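Local coordinates for phosphoserine phosphatase (Thermococcus onnurineus, PDB 4AP9), which probably hydrolyses L-phosphoserine to L-serine and phosphate with the help of magnesium, the last step of serine biosynthesis, as a member of the haloacid dehalogenase superfamily, at residues Gly151-Asp162 against Arg168-Ile179. Sequence-based numbering, arbitrary orientation.
Sequences GFILAMGDGYAD and RADMGIAVGREI. With 1PS (3-pyridinium-1-ylpropane-1-sulfonate), chain F.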
# COMPACT_ATOMS: atom_id res chain seq x y z
N GLY A 151 1.61 -15.10 -3.82
CA GLY A 151 0.98 -16.00 -4.76
C GLY A 151 -0.41 -16.42 -4.30
O GLY A 151 -0.98 -15.81 -3.38
N PHE A 152 -0.94 -17.45 -4.94
CA PHE A 152 -2.27 -17.97 -4.63
C PHE A 152 -2.23 -19.10 -3.61
O PHE A 152 -1.23 -19.79 -3.49
CB PHE A 152 -2.95 -18.43 -5.92
CG PHE A 152 -3.33 -17.29 -6.81
CD1 PHE A 152 -4.54 -16.64 -6.64
CD2 PHE A 152 -2.46 -16.84 -7.79
CE1 PHE A 152 -4.89 -15.56 -7.45
CE2 PHE A 152 -2.81 -15.77 -8.60
CZ PHE A 152 -4.02 -15.13 -8.42
N ILE A 153 -3.31 -19.26 -2.86
CA ILE A 153 -3.33 -20.27 -1.80
C ILE A 153 -4.60 -21.09 -1.79
O ILE A 153 -5.70 -20.54 -1.82
CB ILE A 153 -3.23 -19.59 -0.43
CG1 ILE A 153 -1.90 -18.83 -0.30
CG2 ILE A 153 -3.41 -20.63 0.69
CD1 ILE A 153 -1.85 -17.94 0.95
N LEU A 154 -4.44 -22.40 -1.76
CA LEU A 154 -5.56 -23.29 -1.46
C LEU A 154 -5.34 -23.76 -0.02
O LEU A 154 -4.29 -24.32 0.29
CB LEU A 154 -5.55 -24.48 -2.41
CG LEU A 154 -6.38 -25.70 -2.02
CD1 LEU A 154 -7.88 -25.36 -2.07
CD2 LEU A 154 -6.05 -26.84 -2.95
N ALA A 155 -6.31 -23.54 0.85
CA ALA A 155 -6.19 -23.94 2.24
C ALA A 155 -7.15 -25.07 2.53
O ALA A 155 -8.27 -25.09 2.03
CB ALA A 155 -6.46 -22.77 3.17
N MSE A 156 -6.67 -26.05 3.29
CA MSE A 156 -7.47 -27.17 3.72
C MSE A 156 -7.32 -27.25 5.23
O MSE A 156 -6.21 -27.08 5.76
CB MSE A 156 -6.99 -28.46 3.06
CG MSE A 156 -7.28 -28.51 1.57
SE MSE A 156 -6.03 -29.64 0.58
CE MSE A 156 -4.54 -28.38 0.53
N GLY A 157 -8.41 -27.44 5.94
CA GLY A 157 -8.30 -27.54 7.39
C GLY A 157 -9.57 -28.05 8.03
O GLY A 157 -10.58 -28.24 7.35
N ASP A 158 -9.51 -28.24 9.35
CA ASP A 158 -10.64 -28.73 10.13
C ASP A 158 -10.64 -28.00 11.47
O ASP A 158 -10.10 -26.90 11.62
CB ASP A 158 -10.36 -30.17 10.58
CG ASP A 158 -11.22 -30.60 11.76
OD1 ASP A 158 -12.44 -30.77 11.57
OD2 ASP A 158 -10.70 -30.79 12.89
N GLY A 159 -11.25 -28.64 12.45
CA GLY A 159 -11.65 -27.98 13.67
C GLY A 159 -10.73 -27.00 14.35
O GLY A 159 -11.21 -26.14 15.06
N TYR A 160 -9.41 -27.14 14.15
CA TYR A 160 -8.47 -26.17 14.69
C TYR A 160 -8.18 -24.94 13.84
O TYR A 160 -7.37 -24.09 14.22
CB TYR A 160 -7.18 -26.89 15.09
CG TYR A 160 -7.36 -27.81 16.27
CD1 TYR A 160 -8.03 -29.03 16.13
CD2 TYR A 160 -6.88 -27.48 17.54
CE1 TYR A 160 -8.21 -29.87 17.20
CE2 TYR A 160 -7.05 -28.32 18.61
CZ TYR A 160 -7.72 -29.51 18.44
OH TYR A 160 -7.90 -30.35 19.51
N ALA A 161 -8.87 -24.83 12.70
CA ALA A 161 -8.77 -23.62 11.87
C ALA A 161 -9.94 -22.68 12.15
O ALA A 161 -10.84 -23.02 12.93
CB ALA A 161 -8.73 -24.00 10.39
N ASP A 162 -9.93 -21.50 11.54
CA ASP A 162 -11.03 -20.55 11.70
C ASP A 162 -11.12 -19.61 10.50
O ASP A 162 -10.43 -19.80 9.49
CB ASP A 162 -10.85 -19.72 12.97
CG ASP A 162 -9.57 -18.86 12.95
OD1 ASP A 162 -8.87 -18.82 11.90
OD2 ASP A 162 -9.27 -18.25 13.99
N ARG A 168 -7.56 -15.75 4.24
CA ARG A 168 -6.29 -15.58 3.55
C ARG A 168 -6.22 -16.42 2.28
O ARG A 168 -5.45 -16.11 1.38
CB ARG A 168 -5.13 -15.96 4.49
CG ARG A 168 -4.74 -14.87 5.46
CD ARG A 168 -3.76 -13.98 4.75
NE ARG A 168 -3.70 -12.63 5.27
CZ ARG A 168 -3.09 -11.64 4.62
NH1 ARG A 168 -2.52 -11.89 3.43
NH2 ARG A 168 -3.05 -10.42 5.14
N ALA A 169 -7.03 -17.47 2.21
CA ALA A 169 -6.95 -18.43 1.12
C ALA A 169 -7.77 -17.99 -0.10
O ALA A 169 -8.84 -17.41 0.04
CB ALA A 169 -7.43 -19.80 1.60
N ASP A 170 -7.28 -18.30 -1.30
CA ASP A 170 -8.05 -18.03 -2.51
C ASP A 170 -9.18 -19.02 -2.70
O ASP A 170 -10.17 -18.75 -3.40
CB ASP A 170 -7.14 -18.01 -3.73
CG ASP A 170 -6.10 -16.93 -3.63
OD1 ASP A 170 -6.42 -15.77 -3.95
OD2 ASP A 170 -4.97 -17.23 -3.18
N MSE A 171 -9.01 -20.18 -2.08
CA MSE A 171 -10.01 -21.24 -2.10
C MSE A 171 -9.75 -22.03 -0.82
O MSE A 171 -8.61 -22.37 -0.53
CB MSE A 171 -9.80 -22.13 -3.33
CG MSE A 171 -10.79 -23.29 -3.44
SE MSE A 171 -10.56 -24.37 -5.05
CE MSE A 171 -10.82 -23.00 -6.39
N GLY A 172 -10.81 -22.31 -0.06
CA GLY A 172 -10.66 -22.99 1.20
C GLY A 172 -11.57 -24.20 1.28
O GLY A 172 -12.70 -24.15 0.81
N ILE A 173 -11.06 -25.30 1.83
CA ILE A 173 -11.83 -26.51 1.98
C ILE A 173 -11.79 -26.96 3.43
O ILE A 173 -10.72 -27.17 4.00
CB ILE A 173 -11.27 -27.68 1.14
CG1 ILE A 173 -11.13 -27.27 -0.32
CG2 ILE A 173 -12.16 -28.92 1.26
CD1 ILE A 173 -10.46 -28.34 -1.20
N ALA A 174 -12.98 -27.11 4.01
CA ALA A 174 -13.10 -27.66 5.36
C ALA A 174 -13.36 -29.16 5.31
O ALA A 174 -13.97 -29.66 4.37
CB ALA A 174 -14.22 -26.95 6.12
N VAL A 175 -12.88 -29.89 6.32
CA VAL A 175 -13.08 -31.33 6.39
C VAL A 175 -13.86 -31.76 7.63
O VAL A 175 -13.42 -31.53 8.75
CB VAL A 175 -11.75 -32.07 6.44
CG1 VAL A 175 -11.98 -33.58 6.47
CG2 VAL A 175 -10.87 -31.67 5.25
N GLY A 176 -15.01 -32.39 7.43
CA GLY A 176 -15.79 -32.89 8.55
C GLY A 176 -16.72 -32.04 9.41
O GLY A 176 -17.57 -32.56 10.13
N ARG A 177 -16.57 -30.72 9.32
CA ARG A 177 -17.43 -29.80 10.08
C ARG A 177 -17.16 -28.48 9.37
O ARG A 177 -16.02 -28.13 9.06
CB ARG A 177 -17.44 -29.60 11.60
CG ARG A 177 -18.09 -30.76 12.36
CD ARG A 177 -17.80 -30.70 13.85
NE ARG A 177 -18.26 -29.45 14.44
CZ ARG A 177 -17.89 -29.00 15.63
NH1 ARG A 177 -17.04 -29.69 16.37
NH2 ARG A 177 -18.36 -27.84 16.07
N GLU A 178 -18.24 -27.75 9.10
CA GLU A 178 -18.15 -26.46 8.41
C GLU A 178 -17.30 -25.48 9.19
O GLU A 178 -17.36 -25.43 10.43
CB GLU A 178 -19.55 -25.87 8.18
CG GLU A 178 -20.18 -25.26 9.42
CD GLU A 178 -21.64 -24.88 9.21
OE1 GLU A 178 -22.27 -25.43 8.28
OE2 GLU A 178 -22.15 -24.05 9.99
N ILE A 179 -16.48 -24.72 8.47
CA ILE A 179 -15.68 -23.68 9.11
C ILE A 179 -15.96 -22.36 8.40
O ILE A 179 -15.89 -22.29 7.17
CB ILE A 179 -14.17 -23.98 9.03
CG1 ILE A 179 -13.83 -25.31 9.72
CG2 ILE A 179 -13.38 -22.84 9.63
CD1 ILE A 179 -13.84 -25.24 11.24
N1 1PS F . -9.15 -20.86 16.68
C1 1PS F . -9.91 -20.05 17.43
C2 1PS F . -11.21 -20.41 17.77
C3 1PS F . -9.62 -22.03 16.23
C4 1PS F . -10.92 -22.45 16.51
C5 1PS F . -11.73 -21.63 17.31
C6 1PS F . -7.80 -20.46 16.38
C7 1PS F . -7.17 -21.39 15.40
C8 1PS F . -5.79 -21.82 15.84
S1 1PS F . -4.63 -20.54 15.44
O1 1PS F . -3.31 -21.16 15.26
O2 1PS F . -4.52 -19.61 16.55
O3 1PS F . -5.13 -19.83 14.30
O HOH W 1 -13.68 -28.91 10.34
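Asp170 and Ile153 open the pairing of two parallel strands. The carboxylate OD2 of Asp170 accepts the N-H of Ile153 through its anti lone pair, at 2.6 Å, and the backbone N-H of Asp170 donates to Ile153 O, with N and O 2.8 Å apart. With CG anti to its own carbonyl carbon (chi1 -61°), the Asp170 side chain crosses that of Phe152 at about a right angle, the carboxylate plane turned 53° from the ring, with Asp170 OD1 3.4 Å from Phe152 CD1. An alanine here lacks the carboxylate, which would probably leave the buried Ile153 N-H without its mate and the Phe152 ring freer to turn. From here the ladder runs on regularly: Ala155 N to Met171 O, Ile173 N to Ala155 O, Gly157 N to Ile173 O and Val175 N to Gly157 O.

Packing is tightest over the face carrying Ala155, where its CB meets Ala169 CB at 3.5 Å, closer than usual for two methyl groups. On the other face Leu154 has CG swung away from its backbone N (chi1 163°), and CD1 reaches both Met171 CG and Ile173 CD1; Met156 lies alongside Ile173, pointing the same way. Past the strands, Ile179 packs against the 158-162 turn, its CG2 3.9 Å from Asp162 CA and its CD1 near Asp158 O and Ala161 O. The looser, wetter side is at Asp158 and Arg177, where a water lies within hydrogen-bonding distance of Asp158 OD1 and Arg177 O and links the two. Across the turn, Tyr160 O and Asp162 OD2 border the bound pyridinium propanesulfonate.

The two strands and helix 163-168, N-capped by Asp162, form a beta-alpha-beta unit of the Rossmann-like HAD core: strand 11-15 pairs with 153-157, strand 184-186 flanks 171-175, and helix 189-197 packs on Met156, Ile173 and Val175.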